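Local coordinates for plasmodesmata-located protein 8 (Arabidopsis thaliana, PDB 6GRF) that probably modulates cell-to-cell trafficking at plasmodesmata as a membrane-anchored protein with two tandem extracellular DUF26 domains, at residues V85-L90 / A98-E103; G64-R69 / K79-S84; T22-N27 / Y109-F114; A42-F47 / Q169-L174. All blocks are in the same frame, centred on the assembly; numbering follows the deposited sequence. Where two conformers were deposited one is given.

Interaction 1: residues V85-L90 / A98-E103; sequences VDQITL and ASLQLE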
loop_
_atom_site.group_PDB
_atom_site.type_symbol
_atom_site.label_atom_id
_atom_site.label_comp_id
_atom_site.label_asym_id
_atom_site.label_seq_id
_atom_site.Cartn_x
_atom_site.Cartn_y
_atom_site.Cartn_z
ATOM N N VAL A 85 -11.187 0.120 -8.121
ATOM C CA VAL A 85 -11.810 -1.102 -8.642
ATOM C C VAL A 85 -11.858 -1.040 -10.182
ATOM O O VAL A 85 -11.567 -2.035 -10.859
ATOM C CB VAL A 85 -13.188 -1.322 -7.988
ATOM C CG1 VAL A 85 -14.060 -2.294 -8.763
ATOM C CG2 VAL A 85 -13.025 -1.785 -6.551
ATOM N N ASP A 86 -12.169 0.136 -10.737
ATOM C CA ASP A 86 -12.185 0.325 -12.171
ATOM C C ASP A 86 -10.761 0.197 -12.722
ATOM O O ASP A 86 -10.529 -0.505 -13.681
ATOM C CB ASP A 86 -12.818 1.664 -12.537
ATOM C CG ASP A 86 -14.301 1.715 -12.213
ATOM O OD1 ASP A 86 -15.015 0.761 -12.610
ATOM O OD2 ASP A 86 -14.732 2.700 -11.562
ATOM N N GLN A 87 -9.801 0.873 -12.096
ATOM C CA GLN A 87 -8.437 0.896 -12.627
ATOM C C GLN A 87 -7.812 -0.509 -12.599
ATOM O O GLN A 87 -7.128 -0.882 -13.542
ATOM C CB GLN A 87 -7.578 1.902 -11.853
ATOM C CG GLN A 87 -6.103 1.900 -12.245
ATOM C CD GLN A 87 -5.783 2.581 -13.555
ATOM O OE1 GLN A 87 -6.637 3.177 -14.213
ATOM N NE2 GLN A 87 -4.521 2.511 -13.946
ATOM N N ILE A 88 -8.008 -1.258 -11.508
ATOM C CA ILE A 88 -7.286 -2.519 -11.326
ATOM C C ILE A 88 -7.742 -3.513 -12.405
ATOM O O ILE A 88 -6.933 -4.298 -12.915
ATOM C CB ILE A 88 -7.423 -3.090 -9.900
ATOM C CG1 ILE A 88 -6.273 -4.049 -9.580
ATOM C CG2 ILE A 88 -8.771 -3.764 -9.675
ATOM C CD1 ILE A 88 -6.250 -4.546 -8.151
ATOM N N THR A 89 -9.030 -3.443 -12.765
ATOM C CA THR A 89 -9.608 -4.234 -13.869
ATOM C C THR A 89 -8.962 -3.815 -15.195
ATOM O O THR A 89 -8.664 -4.662 -16.020
ATOM C CB THR A 89 -11.137 -4.087 -13.900
ATOM O OG1 THR A 89 -11.656 -4.625 -12.683
ATOM C CG2 THR A 89 -11.784 -4.773 -15.083
ATOM N N LEU A 90 -8.752 -2.503 -15.366
ATOM C CA LEU A 90 -8.207 -1.903 -16.588
ATOM C C LEU A 90 -6.758 -2.356 -16.830
ATOM O O LEU A 90 -6.433 -2.788 -17.931
ATOM C CB LEU A 90 -8.294 -0.373 -16.484
ATOM C CG LEU A 90 -8.184 0.401 -17.800
ATOM C CD1 LEU A 90 -8.960 1.716 -17.735
ATOM C CD2 LEU A 90 -6.730 0.662 -18.175
ATOM N N ALA A 98 -3.615 -9.321 -8.271
ATOM C CA ALA A 98 -3.385 -7.943 -8.667
ATOM C C ALA A 98 -3.301 -7.060 -7.424
ATOM O O ALA A 98 -3.941 -7.328 -6.399
ATOM C CB ALA A 98 -4.484 -7.459 -9.582
ATOM N N SER A 99 -2.500 -6.003 -7.534
ATOM C CA SER A 99 -2.477 -4.962 -6.526
ATOM C C SER A 99 -2.345 -3.600 -7.217
ATOM O O SER A 99 -1.822 -3.497 -8.332
ATOM C CB SER A 99 -1.390 -5.208 -5.525
ATOM O OG SER A 99 -0.126 -5.141 -6.153
ATOM N N LEU A 100 -2.863 -2.574 -6.544
ATOM C CA LEU A 100 -2.916 -1.233 -7.071
ATOM C C LEU A 100 -2.824 -0.235 -5.921
ATOM O O LEU A 100 -3.632 -0.274 -4.999
ATOM C CB LEU A 100 -4.230 -1.032 -7.821
ATOM C CG LEU A 100 -4.474 0.406 -8.264
ATOM C CD1 LEU A 100 -3.493 0.798 -9.359
ATOM C CD2 LEU A 100 -5.908 0.591 -8.728
ATOM N N GLN A 101 -1.870 0.691 -6.041
ATOM C CA GLN A 101 -1.667 1.740 -5.080
ATOM C C GLN A 101 -1.899 3.079 -5.786
ATOM O O GLN A 101 -1.176 3.440 -6.724
ATOM C CB GLN A 101 -0.267 1.602 -4.483
ATOM C CG GLN A 101 0.080 2.677 -3.461
ATOM C CD GLN A 101 -0.534 2.447 -2.105
ATOM O OE1 GLN A 101 -1.316 3.263 -1.626
ATOM N NE2 GLN A 101 -0.160 1.357 -1.457
ATOM N N LEU A 102 -2.975 3.758 -5.374
ATOM C CA LEU A 102 -3.225 5.152 -5.694
ATOM C C LEU A 102 -2.760 5.982 -4.496
ATOM O O LEU A 102 -2.518 5.426 -3.423
ATOM C CB LEU A 102 -4.719 5.355 -5.964
ATOM C CG LEU A 102 -5.347 4.459 -7.039
ATOM C CD1 LEU A 102 -6.770 4.895 -7.338
ATOM C CD2 LEU A 102 -4.533 4.462 -8.324
ATOM N N GLU A 103 -2.656 7.301 -4.669
ATOM C CA GLU A 103 -2.230 8.160 -3.570
ATOM C C GLU A 103 -3.099 7.905 -2.325
ATOM O O GLU A 103 -2.590 7.839 -1.215
ATOM C CB GLU A 103 -2.272 9.632 -3.987
ATOM C CG GLU A 103 -1.866 10.596 -2.882
ATOM C CD GLU A 103 -0.555 10.263 -2.183
ATOM O OE1 GLU A 103 0.446 9.965 -2.891
ATOM O OE2 GLU A 103 -0.537 10.281 -0.927
#

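Interaction 2: residues G64-R69 / K79-S84; sequences GLYQCR and KCIQTS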
loop_
_atom_site.group_PDB
_atom_site.type_symbol
_atom_site.label_atom_id
_atom_site.label_comp_id
_atom_site.label_asym_id
_atom_site.label_seq_id
_atom_site.Cartn_x
_atom_site.Cartn_y
_atom_site.Cartn_z
ATOM N N GLY A 64 -8.578 -10.945 -0.500
ATOM C CA GLY A 64 -8.192 -9.589 -0.793
ATOM C C GLY A 64 -8.471 -8.645 0.352
ATOM O O GLY A 64 -9.088 -9.028 1.339
ATOM N N LEU A 65 -7.984 -7.406 0.189
ATOM C CA LEU A 65 -8.208 -6.323 1.123
ATOM C C LEU A 65 -8.073 -4.982 0.393
ATOM O O LEU A 65 -7.616 -4.912 -0.757
ATOM C CB LEU A 65 -7.222 -6.437 2.294
ATOM C CG LEU A 65 -5.728 -6.509 1.953
ATOM C CD1 LEU A 65 -5.182 -5.194 1.421
ATOM C CD2 LEU A 65 -4.938 -6.935 3.165
ATOM N N TYR A 66 -8.510 -3.925 1.080
ATOM C CA TYR A 66 -8.250 -2.564 0.690
ATOM C C TYR A 66 -7.835 -1.790 1.943
ATOM O O TYR A 66 -8.179 -2.153 3.059
ATOM C CB TYR A 66 -9.471 -1.928 0.022
ATOM C CG TYR A 66 -10.612 -1.653 0.969
ATOM C CD1 TYR A 66 -10.766 -0.415 1.572
ATOM C CD2 TYR A 66 -11.534 -2.640 1.279
ATOM C CE1 TYR A 66 -11.797 -0.166 2.462
ATOM C CE2 TYR A 66 -12.577 -2.404 2.164
ATOM C CZ TYR A 66 -12.708 -1.163 2.762
ATOM O OH TYR A 66 -13.725 -0.932 3.640
ATOM N N GLN A 67 -7.070 -0.718 1.728
ATOM C CA GLN A 67 -6.656 0.195 2.794
ATOM C C GLN A 67 -6.684 1.606 2.205
ATOM O O GLN A 67 -5.945 1.869 1.270
ATOM C CB GLN A 67 -5.271 -0.218 3.303
ATOM C CG GLN A 67 -4.709 0.699 4.375
ATOM C CD GLN A 67 -5.519 0.607 5.648
ATOM O OE1 GLN A 67 -6.265 1.518 6.007
ATOM N NE2 GLN A 67 -5.364 -0.488 6.353
ATOM N N CYS A 68 -7.567 2.466 2.721
ATOM C CA CYS A 68 -7.529 3.890 2.406
ATOM C C CYS A 68 -6.528 4.584 3.334
ATOM O O CYS A 68 -6.215 4.083 4.407
ATOM C CB CYS A 68 -8.891 4.552 2.565
ATOM S SG CYS A 68 -10.108 3.950 1.367
ATOM N N ARG A 69 -6.040 5.748 2.904
ATOM C CA ARG A 69 -5.296 6.615 3.795
ATOM C C ARG A 69 -6.182 6.904 5.012
ATOM O O ARG A 69 -7.290 7.389 4.865
ATOM C CB ARG A 69 -4.860 7.891 3.072
ATOM C CG ARG A 69 -3.455 7.814 2.495
ATOM C CD ARG A 69 -3.060 9.074 1.739
ATOM N NE ARG A 69 -2.930 10.246 2.586
ATOM C CZ ARG A 69 -1.788 10.657 3.138
ATOM N NH1 ARG A 69 -0.719 9.879 3.090
ATOM N NH2 ARG A 69 -1.709 11.843 3.725
ATOM N N LYS A 79 -14.719 7.153 -2.945
ATOM C CA LYS A 79 -14.404 7.672 -4.271
ATOM C C LYS A 79 -13.140 6.975 -4.794
ATOM O O LYS A 79 -13.114 6.486 -5.913
ATOM C CB LYS A 79 -14.204 9.191 -4.223
ATOM C CG LYS A 79 -14.934 9.978 -5.303
ATOM C CD LYS A 79 -16.259 10.547 -4.839
ATOM C CE LYS A 79 -16.986 11.293 -5.934
ATOM N NZ LYS A 79 -17.981 12.231 -5.371
ATOM N N CYS A 80 -12.094 6.965 -3.956
ATOM C CA CYS A 80 -10.784 6.402 -4.284
ATOM C C CYS A 80 -10.915 4.904 -4.593
ATOM O O CYS A 80 -10.274 4.398 -5.502
ATOM C CB CYS A 80 -9.801 6.594 -3.131
ATOM S SG CYS A 80 -8.078 6.198 -3.543
ATOM N N ILE A 81 -11.712 4.202 -3.787
ATOM C CA ILE A 81 -11.876 2.764 -3.913
ATOM C C ILE A 81 -12.673 2.451 -5.192
ATOM O O ILE A 81 -12.292 1.567 -5.933
ATOM C CB ILE A 81 -12.503 2.170 -2.634
ATOM C CG1 ILE A 81 -11.513 2.213 -1.467
ATOM C CG2 ILE A 81 -13.014 0.748 -2.854
ATOM C CD1 ILE A 81 -10.339 1.265 -1.606
ATOM N N GLN A 82 -13.727 3.215 -5.488
ATOM C CA GLN A 82 -14.473 3.018 -6.731
ATOM C C GLN A 82 -13.513 3.190 -7.917
ATOM O O GLN A 82 -13.525 2.382 -8.842
ATOM C CB GLN A 82 -15.680 3.958 -6.814
ATOM C CG GLN A 82 -16.536 3.784 -8.068
ATOM C CD GLN A 82 -17.040 2.370 -8.250
ATOM O OE1 GLN A 82 -16.457 1.578 -8.989
ATOM N NE2 GLN A 82 -18.124 2.035 -7.570
ATOM N N THR A 83 -12.673 4.226 -7.872
ATOM C CA THR A 83 -11.713 4.508 -8.946
ATOM C C THR A 83 -10.729 3.336 -9.079
ATOM O O THR A 83 -10.322 2.943 -10.183
ATOM C CB THR A 83 -10.984 5.835 -8.690
ATOM O OG1 THR A 83 -11.966 6.850 -8.492
ATOM C CG2 THR A 83 -10.064 6.228 -9.826
ATOM N N SER A 84 -10.356 2.804 -7.921
ATOM C CA SER A 84 -9.395 1.747 -7.765
ATOM C C SER A 84 -9.918 0.430 -8.378
ATOM O O SER A 84 -9.203 -0.280 -9.090
ATOM C CB SER A 84 -9.076 1.636 -6.294
ATOM O OG SER A 84 -8.508 0.397 -5.973
#

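Interaction 3: residues T22-N27 / Y109-F114; sequences TPFESN and YETNDF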
loop_
_atom_site.group_PDB
_atom_site.type_symbol
_atom_site.label_atom_id
_atom_site.label_comp_id
_atom_site.label_asym_id
_atom_site.label_seq_id
_atom_site.Cartn_x
_atom_site.Cartn_y
_atom_site.Cartn_z
ATOM N N THR A 22 -15.773 -18.478 -15.400
ATOM C CA THR A 22 -15.307 -19.429 -14.419
ATOM C C THR A 22 -15.757 -18.959 -13.041
ATOM O O THR A 22 -16.045 -17.783 -12.844
ATOM C CB THR A 22 -13.787 -19.611 -14.509
ATOM O OG1 THR A 22 -13.157 -18.334 -14.369
ATOM C CG2 THR A 22 -13.368 -20.272 -15.805
ATOM N N PRO A 23 -15.894 -19.876 -12.062
ATOM C CA PRO A 23 -16.146 -19.487 -10.676
ATOM C C PRO A 23 -15.191 -18.412 -10.128
ATOM O O PRO A 23 -15.626 -17.554 -9.382
ATOM C CB PRO A 23 -15.977 -20.810 -9.919
ATOM C CG PRO A 23 -16.419 -21.857 -10.923
ATOM C CD PRO A 23 -15.923 -21.336 -12.254
ATOM N N PHE A 24 -13.913 -18.454 -10.518
ATOM C CA PHE A 24 -12.980 -17.448 -10.061
ATOM C C PHE A 24 -13.396 -16.055 -10.560
ATOM O O PHE A 24 -13.338 -15.095 -9.787
ATOM C CB PHE A 24 -11.537 -17.756 -10.453
ATOM C CG PHE A 24 -10.602 -16.685 -9.952
ATOM C CD1 PHE A 24 -10.298 -15.582 -10.738
ATOM C CD2 PHE A 24 -10.106 -16.727 -8.660
ATOM C CE1 PHE A 24 -9.469 -14.577 -10.259
ATOM C CE2 PHE A 24 -9.274 -15.724 -8.183
ATOM C CZ PHE A 24 -8.959 -14.648 -8.982
ATOM N N GLU A 25 -13.796 -15.930 -11.833
ATOM C CA GLU A 25 -14.233 -14.632 -12.355
ATOM C C GLU A 25 -15.386 -14.106 -11.488
ATOM O O GLU A 25 -15.391 -12.936 -11.106
ATOM C CB GLU A 25 -14.647 -14.700 -13.829
ATOM C CG GLU A 25 -14.967 -13.332 -14.426
ATOM C CD GLU A 25 -15.269 -13.278 -15.918
ATOM O OE1 GLU A 25 -15.921 -14.209 -16.424
ATOM O OE2 GLU A 25 -14.866 -12.288 -16.574
ATOM N N SER A 26 -16.356 -14.977 -11.187
ATOM C CA SER A 26 -17.518 -14.644 -10.344
ATOM C C SER A 26 -17.066 -14.196 -8.952
ATOM O O SER A 26 -17.599 -13.238 -8.393
ATOM C CB SER A 26 -18.461 -15.815 -10.221
ATOM O OG SER A 26 -19.042 -16.120 -11.474
ATOM N N ASN A 27 -16.105 -14.933 -8.390
ATOM C CA ASN A 27 -15.627 -14.707 -7.028
ATOM C C ASN A 27 -14.902 -13.350 -6.956
ATOM O O ASN A 27 -15.050 -12.602 -5.982
ATOM C CB ASN A 27 -14.774 -15.886 -6.545
ATOM C CG ASN A 27 -15.601 -17.120 -6.230
ATOM O OD1 ASN A 27 -16.814 -17.029 -6.078
ATOM N ND2 ASN A 27 -14.947 -18.263 -6.098
ATOM N N TYR A 109 -5.882 -8.337 -4.336
ATOM C CA TYR A 109 -6.502 -9.640 -4.259
ATOM C C TYR A 109 -5.567 -10.691 -4.860
ATOM O O TYR A 109 -4.752 -10.392 -5.719
ATOM C CB TYR A 109 -7.867 -9.611 -4.947
ATOM C CG TYR A 109 -7.792 -9.537 -6.450
ATOM C CD1 TYR A 109 -7.583 -10.688 -7.198
ATOM C CD2 TYR A 109 -7.952 -8.337 -7.126
ATOM C CE1 TYR A 109 -7.506 -10.648 -8.577
ATOM C CE2 TYR A 109 -7.883 -8.281 -8.512
ATOM C CZ TYR A 109 -7.649 -9.441 -9.234
ATOM O OH TYR A 109 -7.572 -9.445 -10.594
ATOM N N GLU A 110 -5.709 -11.931 -4.380
ATOM C CA GLU A 110 -4.975 -13.077 -4.900
ATOM C C GLU A 110 -5.807 -14.350 -4.693
ATOM O O GLU A 110 -6.824 -14.334 -3.993
ATOM C CB GLU A 110 -3.637 -13.276 -4.185
ATOM C CG GLU A 110 -3.030 -12.023 -3.594
ATOM C CD GLU A 110 -1.585 -11.794 -3.988
ATOM O OE1 GLU A 110 -1.270 -10.673 -4.470
ATOM O OE2 GLU A 110 -0.783 -12.737 -3.805
ATOM N N THR A 111 -5.297 -15.455 -5.245
ATOM C CA THR A 111 -5.859 -16.795 -5.112
ATOM C C THR A 111 -5.277 -17.510 -3.886
ATOM O O THR A 111 -5.740 -18.569 -3.516
ATOM C CB THR A 111 -5.557 -17.654 -6.347
ATOM O OG1 THR A 111 -4.138 -17.735 -6.490
ATOM C CG2 THR A 111 -6.175 -17.111 -7.615
ATOM N N ASN A 112 -4.220 -16.950 -3.292
ATOM C CA ASN A 112 -3.593 -17.526 -2.088
ATOM C C ASN A 112 -3.960 -16.654 -0.882
ATOM O O ASN A 112 -4.140 -15.445 -1.008
ATOM C CB ASN A 112 -2.067 -17.647 -2.193
ATOM C CG ASN A 112 -1.551 -17.754 -3.616
ATOM O OD1 ASN A 112 -1.706 -18.791 -4.267
ATOM N ND2 ASN A 112 -0.943 -16.679 -4.105
ATOM N N ASP A 113 -4.053 -17.284 0.288
ATOM C CA ASP A 113 -4.489 -16.624 1.479
ATOM C C ASP A 113 -3.278 -15.938 2.115
ATOM O O ASP A 113 -2.565 -16.543 2.893
ATOM C CB ASP A 113 -5.139 -17.605 2.449
ATOM C CG ASP A 113 -5.602 -16.960 3.743
ATOM O OD1 ASP A 113 -5.514 -15.727 3.850
ATOM O OD2 ASP A 113 -6.042 -17.703 4.633
ATOM N N PHE A 114 -3.091 -14.663 1.779
ATOM C CA PHE A 114 -1.981 -13.844 2.274
ATOM C C PHE A 114 -2.407 -13.004 3.489
ATOM O O PHE A 114 -1.570 -12.300 4.075
ATOM C CB PHE A 114 -1.505 -12.910 1.163
ATOM C CG PHE A 114 -2.481 -11.803 0.856
ATOM C CD1 PHE A 114 -3.494 -11.988 -0.071
ATOM C CD2 PHE A 114 -2.399 -10.579 1.503
ATOM C CE1 PHE A 114 -4.392 -10.969 -0.355
ATOM C CE2 PHE A 114 -3.306 -9.567 1.232
ATOM C CZ PHE A 114 -4.300 -9.763 0.299
#

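Interaction 4: residues A42-F47 / Q169-L174; sequences ASFNSF and QCVGDL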
loop_
_atom_site.group_PDB
_atom_site.type_symbol
_atom_site.label_atom_id
_atom_site.label_comp_id
_atom_site.label_asym_id
_atom_site.label_seq_id
_atom_site.Cartn_x
_atom_site.Cartn_y
_atom_site.Cartn_z
ATOM N N ALA A 42 -15.768 1.951 6.332
ATOM C CA ALA A 42 -14.524 1.461 6.903
ATOM C C ALA A 42 -13.377 1.771 5.939
ATOM O O ALA A 42 -13.512 1.630 4.719
ATOM C CB ALA A 42 -14.618 -0.013 7.218
ATOM N N SER A 43 -12.261 2.215 6.520
ATOM C CA SER A 43 -11.055 2.577 5.799
ATOM C C SER A 43 -10.237 1.345 5.389
ATOM O O SER A 43 -9.406 1.429 4.500
ATOM C CB SER A 43 -10.240 3.510 6.639
ATOM O OG SER A 43 -10.917 4.746 6.727
ATOM N N PHE A 44 -10.461 0.224 6.077
ATOM C CA PHE A 44 -9.794 -1.038 5.806
ATOM C C PHE A 44 -10.791 -2.188 5.980
ATOM O O PHE A 44 -11.616 -2.169 6.875
ATOM C CB PHE A 44 -8.609 -1.259 6.756
ATOM C CG PHE A 44 -8.212 -2.712 6.849
ATOM C CD1 PHE A 44 -7.433 -3.295 5.866
ATOM C CD2 PHE A 44 -8.703 -3.521 7.860
ATOM C CE1 PHE A 44 -7.127 -4.648 5.909
ATOM C CE2 PHE A 44 -8.381 -4.870 7.906
ATOM C CZ PHE A 44 -7.600 -5.433 6.926
ATOM N N ASN A 45 -10.698 -3.196 5.114
ATOM C CA ASN A 45 -11.391 -4.447 5.360
ATOM C C ASN A 45 -10.720 -5.572 4.567
ATOM O O ASN A 45 -10.014 -5.353 3.586
ATOM C CB ASN A 45 -12.891 -4.347 5.085
ATOM C CG ASN A 45 -13.715 -5.117 6.096
ATOM O OD1 ASN A 45 -13.188 -5.957 6.809
ATOM N ND2 ASN A 45 -15.007 -4.846 6.174
ATOM N N SER A 46 -10.991 -6.783 5.043
ATOM C CA SER A 46 -10.425 -8.039 4.618
ATOM C C SER A 46 -11.565 -8.927 4.090
ATOM O O SER A 46 -12.637 -8.866 4.640
ATOM C CB SER A 46 -9.792 -8.678 5.809
ATOM O OG SER A 46 -8.750 -9.522 5.398
ATOM N N PHE A 47 -11.320 -9.745 3.058
ATOM C CA PHE A 47 -12.358 -10.592 2.485
ATOM C C PHE A 47 -11.796 -11.943 2.033
ATOM O O PHE A 47 -10.678 -12.043 1.587
ATOM C CB PHE A 47 -13.020 -9.918 1.286
ATOM C CG PHE A 47 -13.569 -8.551 1.575
ATOM C CD1 PHE A 47 -14.892 -8.381 1.936
ATOM C CD2 PHE A 47 -12.752 -7.436 1.486
ATOM C CE1 PHE A 47 -15.389 -7.112 2.200
ATOM C CE2 PHE A 47 -13.253 -6.171 1.744
ATOM C CZ PHE A 47 -14.571 -6.011 2.094
ATOM N N GLN A 169 2.386 4.181 6.788
ATOM C CA GLN A 169 1.083 3.528 6.895
ATOM C C GLN A 169 1.343 2.019 6.889
ATOM O O GLN A 169 2.108 1.539 6.053
ATOM C CB GLN A 169 0.193 4.003 5.740
ATOM C CG GLN A 169 -1.093 3.209 5.510
ATOM C CD GLN A 169 -2.319 3.879 6.082
ATOM O OE1 GLN A 169 -2.907 3.398 7.053
ATOM N NE2 GLN A 169 -2.708 5.003 5.505
ATOM N N CYS A 170 0.771 1.319 7.876
ATOM C CA CYS A 170 0.657 -0.148 7.870
ATOM C C CYS A 170 -0.730 -0.562 7.378
ATOM O O CYS A 170 -1.741 0.012 7.809
ATOM C CB CYS A 170 0.854 -0.729 9.259
ATOM S SG CYS A 170 2.599 -0.796 9.725
ATOM N N VAL A 171 -0.773 -1.592 6.529
ATOM C CA VAL A 171 -2.044 -2.149 6.078
ATOM C C VAL A 171 -2.699 -2.853 7.273
ATOM O O VAL A 171 -2.039 -3.530 8.030
ATOM C CB VAL A 171 -1.858 -3.074 4.864
ATOM C CG1 VAL A 171 -3.168 -3.727 4.457
ATOM C CG2 VAL A 171 -1.262 -2.319 3.688
ATOM N N GLY A 172 -4.017 -2.698 7.395
ATOM C CA GLY A 172 -4.797 -3.018 8.600
ATOM C C GLY A 172 -4.912 -4.509 8.912
ATOM O O GLY A 172 -5.522 -4.834 9.902
ATOM N N ASP A 173 -4.319 -5.393 8.092
ATOM C CA ASP A 173 -4.312 -6.843 8.343
ATOM C C ASP A 173 -3.133 -7.262 9.239
ATOM O O ASP A 173 -3.082 -8.399 9.673
ATOM C CB ASP A 173 -4.342 -7.654 7.038
ATOM C CG ASP A 173 -3.079 -7.615 6.181
ATOM O OD1 ASP A 173 -2.471 -6.541 6.088
ATOM O OD2 ASP A 173 -2.744 -8.658 5.573
ATOM N N LEU A 174 -2.216 -6.338 9.563
ATOM C CA LEU A 174 -1.011 -6.656 10.339
ATOM C C LEU A 174 -1.256 -6.465 11.836
ATOM O O LEU A 174 -1.904 -5.531 12.251
ATOM C CB LEU A 174 0.124 -5.724 9.902
ATOM C CG LEU A 174 0.763 -5.986 8.542
ATOM C CD1 LEU A 174 2.033 -5.160 8.414
ATOM C CD2 LEU A 174 1.073 -7.462 8.341
#

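Interaction 1: residues V85-L90 / A98-E103
With CG1 trans to the backbone N (chi1 -158°) and the chain extended beyond it, Ile88 extends from helix 85-90 toward the strand; Leu100, whose CG is likewise trans to N (chi1 172°), extends toward the helix. The two side chains pass each other in opposite senses, Ile88 CG1 lying 4.0 Å from Leu100 CB. Further out, the CD1 methyl of Ile88 rests on Ala98 CB at 3.7 Å, so one isoleucine spans two strand residues that face the helix. Leu100 in turn reaches two helix residues. Its CD2 methyl sits 3.9 Å from Ile88 N, close against the helix backbone, and 3.8 Å from Gln87 CG, where the aliphatic part of the glutamine crosses the leucine at about a right angle. The side chains touch each other through carbon atoms alone. Phe8 of the edge strand continues the packing beside Gln87 and Leu100, and Leu107 of the next strand does so beside Ile88. The helix and strand axes approach to 8.7 Å with their directions 130° apart, leaving one layer of interlocking side chains between them. This is the helix-on-sheet core of a DUF26 (Gnk2-homologous) domain, in which helix 74-91 lies across an antiparallel five-stranded sheet.

Interaction 2: residues G64-R69 / K79-S84
Ile81 packs against Tyr66 and Cys68 where the C-X8-C-X2-C motif of a DUF26 domain fastens its helix to the sheet: Cys68 ends strand 62-68, Cys77 and Cys80 sit on helix 74-91, and disulfides join Cys68 to Cys77 and Cys80 to Cys105. The tight part is small and buried. Ile81 has CG1 trans to its carbonyl carbon (chi1 -70°), which turns that branch to the strand. Its CD1 methyl meets the tyrosine obliquely near the root of the ring, 3.6 Å from Tyr66 CD1 and 3.7 Å from Tyr66 CB, while Ile81 CG1 lies 3.6 Å from Cys68 SG. The methyl is thus held beside the aromatic ring and the methylene beside the disulfide sulfur. At the far end of the ring, Tyr66 OH is hydrogen-bonded to Ala42 O and to Ser38 OG, which anchors the phenol while its base packs on Ile81. The other side of the helix is looser: Lys79 extends into solvent and Thr83 is partly exposed, neither touching the strand. There Lys79 O accepts two bonds from one residue, Thr83 N at 3.0 Å and Thr83 OG1 at 2.8 Å, arriving from opposite faces of the carbonyl plane, the hydroxyl 35° out of it.

Interaction 3: residues T22-N27 / Y109-F114
Phe24 lays the far half of its ring beside the methyl of Thr111, with Phe24 CE2 3.4 Å from Thr111 CG2 and Phe24 CZ 4.0 Å from the same methyl. The approach is oblique, the two side chains crossing at about a right angle. Thr111 was modelled in two conformers; the distances are for one of them, so the closeness of this touch is uncertain. Phe24 owes its reach to chi1 of 180°, which carries CG directly away from the backbone N and projects the ring from the first turn of helix 23-39 toward the end of strand 105-110. On that strand Tyr109 comes up to the edge of the phenylalanine ring, near its plane, Tyr109 CE1 being 4.3 Å from Phe24 CZ. The cluster is larger than this pair: Tyr96 meets Phe24 edge-to-face, and Tyr18 adds another ring. The polar end of Tyr109 turns elsewhere, its OH hydrogen-bonded to Arg28 NE and Ser95 O. Through Phe24, the start of helix 23-39 is joined to the end of strand 105-110 within one DUF26 domain. Between the two segments the contact is wholly apolar, implying that shape and dispersion hold it, while the tyrosine hydroxyl meets its polar needs outside the ring cluster.

Interaction 4: residues A42-F47 / Q169-L174
Just after Cys170, which is disulfide-bonded to Cys179 on helix 176-193, Val171 is the first residue of 169-174 to touch Phe44, its CG1 methyl lying 4.3 Å from Phe44 CE1 in an oblique approach. Gly172 comes next and carries the main contact. Its CA stands over the face of the phenylalanine ring, 3.7 Å from the centroid and only 7° off the ring normal, a CH-pi interaction at close range. Gly172 C lies over the same face toward the rim, 3.5 Å from Phe44 CZ, and Gly172 O passes the rim, 3.5 Å from Phe44 CE2. Having no side chain, the glycine can lie flat on the ring. On Phe44, CG trans to the backbone N (chi1 160°) carries the ring to the turn, and chi2 of 80° sets its rotation so that a face meets the glycine. Asp173 closes over the rim, its N 3.5 Å and its CB 3.9 Å from Phe44 CZ. Its carboxylate is bound instead by Gln206 NE2 and Gly116 N, both donating to OD2. Leu174 closes the type I beta turn that began at Val171, its N bonded to Val171 O at 3.2 Å. Gln67 and Leu65 of the neighbouring strand flank the contact, packing on Phe44 and Asp173 respectively. An edge-strand aromatic of the first DUF26 domain thus packs on a glycine turn of the second, part of the interface between the two units of this tandem ectodomain.

In the fold
Interactions 1 and 2 are buried and share helix 74-91, which lies over strands 98-102 and 62-68 of one sheet; their centres are about 8 Å apart, and Leu100 CD2 comes to 3.4 Å from Ser84 O between them. Interaction 3 is also buried, though its centre is about 20 Å from that of the chain; it reaches the same sheet from the other helix and joins interaction 1 through a probable hydrogen bond from Ala98 N to Tyr109 O. Interaction 4, partly exposed, bridges from the first domain's edge strand to the second domain. The chemistry changes accordingly: aliphatic packing in 1, isoleucine against tyrosine and disulfide sulfur in 2, a phenylalanine ring against a threonine methyl and a tyrosine in 3, and a ring on glycine backbone in 4.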